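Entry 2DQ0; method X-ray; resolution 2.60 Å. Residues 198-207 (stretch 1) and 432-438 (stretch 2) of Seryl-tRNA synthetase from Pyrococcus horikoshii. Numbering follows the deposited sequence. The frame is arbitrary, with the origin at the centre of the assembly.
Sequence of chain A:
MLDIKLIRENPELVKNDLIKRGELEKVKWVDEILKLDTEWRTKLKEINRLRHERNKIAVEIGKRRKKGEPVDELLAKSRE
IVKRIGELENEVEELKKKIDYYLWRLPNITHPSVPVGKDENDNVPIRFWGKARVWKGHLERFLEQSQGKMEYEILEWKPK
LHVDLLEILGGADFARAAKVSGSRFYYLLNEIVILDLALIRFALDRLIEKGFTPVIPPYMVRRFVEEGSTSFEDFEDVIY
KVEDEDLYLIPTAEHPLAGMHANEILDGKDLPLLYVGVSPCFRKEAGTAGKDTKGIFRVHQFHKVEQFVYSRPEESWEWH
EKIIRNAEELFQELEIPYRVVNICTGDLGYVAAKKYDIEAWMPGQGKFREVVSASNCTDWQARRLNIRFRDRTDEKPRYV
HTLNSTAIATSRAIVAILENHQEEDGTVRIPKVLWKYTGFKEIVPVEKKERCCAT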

# COMPACT_ATOMS: atom_id res chain seq x y z
N ALA A 198 14.19 -7.85 8.50
CA ALA A 198 15.44 -8.57 8.34
C ALA A 198 15.40 -9.45 7.10
O ALA A 198 16.36 -9.48 6.32
CB ALA A 198 15.73 -9.42 9.58
N LEU A 199 14.28 -10.15 6.91
CA LEU A 199 14.11 -11.03 5.75
C LEU A 199 14.20 -10.26 4.42
O LEU A 199 14.76 -10.76 3.46
CB LEU A 199 12.79 -11.80 5.87
CG LEU A 199 12.83 -13.02 6.80
CD1 LEU A 199 11.42 -13.58 7.11
CD2 LEU A 199 13.66 -14.08 6.12
N ILE A 200 13.66 -9.04 4.39
CA ILE A 200 13.71 -8.18 3.23
C ILE A 200 15.19 -7.83 2.92
O ILE A 200 15.66 -8.05 1.81
CB ILE A 200 12.90 -6.87 3.49
CG1 ILE A 200 11.40 -7.17 3.44
CG2 ILE A 200 13.24 -5.78 2.44
CD1 ILE A 200 10.54 -5.97 3.87
N ARG A 201 15.91 -7.29 3.90
CA ARG A 201 17.32 -6.94 3.72
C ARG A 201 18.18 -8.11 3.28
O ARG A 201 19.00 -7.98 2.37
CB ARG A 201 17.91 -6.35 5.01
CG ARG A 201 17.74 -4.84 5.16
CD ARG A 201 18.09 -4.07 3.87
NE ARG A 201 19.49 -4.15 3.44
CZ ARG A 201 20.48 -3.37 3.89
NH1 ARG A 201 21.71 -3.53 3.42
NH2 ARG A 201 20.23 -2.44 4.82
N PHE A 202 18.01 -9.26 3.92
CA PHE A 202 18.75 -10.46 3.55
C PHE A 202 18.52 -10.78 2.07
O PHE A 202 19.46 -10.83 1.28
CB PHE A 202 18.31 -11.61 4.44
CG PHE A 202 18.77 -12.96 3.99
CD1 PHE A 202 20.12 -13.26 3.92
CD2 PHE A 202 17.84 -13.93 3.64
CE1 PHE A 202 20.54 -14.53 3.50
CE2 PHE A 202 18.24 -15.21 3.22
CZ PHE A 202 19.59 -15.50 3.16
N ALA A 203 17.26 -10.96 1.68
CA ALA A 203 16.92 -11.25 0.29
C ALA A 203 17.54 -10.21 -0.61
O ALA A 203 18.22 -10.51 -1.58
CB ALA A 203 15.42 -11.27 0.09
N LEU A 204 17.26 -8.96 -0.27
CA LEU A 204 17.76 -7.82 -1.00
C LEU A 204 19.27 -7.87 -1.21
O LEU A 204 19.74 -7.69 -2.33
CB LEU A 204 17.39 -6.55 -0.25
CG LEU A 204 16.91 -5.38 -1.08
CD1 LEU A 204 16.08 -5.85 -2.28
CD2 LEU A 204 16.08 -4.50 -0.18
N ASP A 205 20.01 -8.11 -0.14
CA ASP A 205 21.46 -8.16 -0.19
C ASP A 205 22.00 -9.22 -1.14
O ASP A 205 22.85 -8.96 -1.99
CB ASP A 205 22.03 -8.40 1.22
CG ASP A 205 22.09 -7.13 2.05
OD1 ASP A 205 21.80 -6.02 1.54
OD2 ASP A 205 22.43 -7.24 3.25
N ARG A 206 21.49 -10.43 -0.98
CA ARG A 206 21.95 -11.51 -1.81
C ARG A 206 21.70 -11.31 -3.30
O ARG A 206 22.58 -11.59 -4.11
CB ARG A 206 21.32 -12.82 -1.34
CG ARG A 206 22.34 -13.84 -0.94
CD ARG A 206 23.12 -13.35 0.24
NE ARG A 206 23.55 -14.46 1.08
CZ ARG A 206 24.04 -14.30 2.31
NH1 ARG A 206 24.17 -13.08 2.84
NH2 ARG A 206 24.37 -15.37 3.03
N LEU A 207 20.51 -10.85 -3.69
CA LEU A 207 20.24 -10.63 -5.11
C LEU A 207 21.14 -9.52 -5.62
O LEU A 207 21.61 -9.57 -6.76
CB LEU A 207 18.78 -10.27 -5.36
CG LEU A 207 17.85 -11.47 -5.61
CD1 LEU A 207 18.23 -12.12 -6.93
CD2 LEU A 207 17.94 -12.47 -4.48
N LYS A 432 21.13 -18.55 11.82
CA LYS A 432 22.36 -17.74 11.99
C LYS A 432 22.55 -16.66 10.91
O LYS A 432 22.97 -15.55 11.20
CB LYS A 432 23.59 -18.68 12.04
CG LYS A 432 23.39 -19.87 13.00
CD LYS A 432 24.46 -20.98 12.85
CE LYS A 432 24.05 -22.30 13.56
NZ LYS A 432 24.05 -22.24 15.05
N VAL A 433 22.23 -16.98 9.66
CA VAL A 433 22.40 -16.02 8.58
C VAL A 433 21.68 -14.70 8.84
O VAL A 433 22.12 -13.67 8.33
CB VAL A 433 21.85 -16.57 7.25
CG1 VAL A 433 22.46 -15.80 6.09
CG2 VAL A 433 22.14 -18.06 7.15
N LEU A 434 20.59 -14.73 9.61
CA LEU A 434 19.83 -13.50 9.88
C LEU A 434 20.28 -12.73 11.13
O LEU A 434 19.87 -11.58 11.32
CB LEU A 434 18.32 -13.79 10.00
CG LEU A 434 17.63 -14.43 8.79
CD1 LEU A 434 16.23 -14.83 9.12
CD2 LEU A 434 17.66 -13.46 7.63
N TRP A 435 21.11 -13.34 11.97
CA TRP A 435 21.57 -12.69 13.20
C TRP A 435 22.15 -11.28 12.97
O TRP A 435 21.96 -10.38 13.80
CB TRP A 435 22.62 -13.55 13.90
CG TRP A 435 22.14 -14.87 14.43
CD1 TRP A 435 20.87 -15.36 14.40
CD2 TRP A 435 22.94 -15.87 15.06
NE1 TRP A 435 20.82 -16.60 14.98
CE2 TRP A 435 22.08 -16.94 15.40
CE3 TRP A 435 24.30 -15.97 15.38
CZ2 TRP A 435 22.53 -18.09 16.04
CZ3 TRP A 435 24.75 -17.11 16.02
CH2 TRP A 435 23.87 -18.16 16.34
N LYS A 436 22.87 -11.08 11.86
CA LYS A 436 23.43 -9.77 11.60
C LYS A 436 22.32 -8.76 11.34
O LYS A 436 22.48 -7.56 11.59
CB LYS A 436 24.42 -9.81 10.42
CG LYS A 436 23.87 -10.28 9.08
CD LYS A 436 25.02 -10.35 8.07
CE LYS A 436 24.64 -11.06 6.76
NZ LYS A 436 24.71 -12.56 6.82
N TYR A 437 21.16 -9.25 10.89
CA TYR A 437 20.05 -8.35 10.60
C TYR A 437 19.08 -8.13 11.76
O TYR A 437 18.55 -7.03 11.92
CB TYR A 437 19.24 -8.85 9.41
CG TYR A 437 20.03 -8.99 8.14
CD1 TYR A 437 20.45 -10.24 7.70
CD2 TYR A 437 20.34 -7.87 7.35
CE1 TYR A 437 21.15 -10.38 6.50
CE2 TYR A 437 21.04 -8.01 6.14
CZ TYR A 437 21.44 -9.27 5.72
OH TYR A 437 22.09 -9.44 4.53
N THR A 438 18.86 -9.18 12.56
CA THR A 438 17.93 -9.10 13.69
C THR A 438 18.48 -8.65 15.02
O THR A 438 17.82 -7.91 15.75
CB THR A 438 17.26 -10.47 13.96
OG1 THR A 438 18.28 -11.45 14.22
CG2 THR A 438 16.42 -10.90 12.78

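This is a small, mostly apolar contact in which one tyrosine, Tyr437, lies as a knob on a helix and is fixed at its tip by a single hydrogen bond. The knob sits among Ala198, Arg201, Phe202 and Asp205, residues at i, i+3, i+4 and i+7, which a helix brings to one side. At Ala198, a residue with a small side chain, the backbones are near each other: Ala198 CA is 5.1 Å from Tyr437 CA, and Ala198 CB lies 3.6 Å from both Tyr437 CB and Thr438 CG2. From there the ring runs along the helix, with Ala198 O and Phe202 N over one face, until Tyr437 OH donates to Asp205 OD2 at 2.6 Å. The acceptor is held in place by its own helix, since Arg201 NH1 forms a salt bridge with Asp205 OD1 at 3.1 Å, leaving the other carboxylate oxygen to the tyrosine.

Beside the knob, Phe202 touches Tyr437, Leu434 and Val433 in turn. Its CB meets Tyr437 CE1 and Leu434 CD2, each at 3.7 Å, while its CE1 reaches Val433 CG1 at 3.5 Å. The margin is less favourable: Arg206 NH1 and Lys436 NZ, like charges, stand 4.0 Å apart, although Lys436 NZ also donates to Val433 O at 3.2 Å.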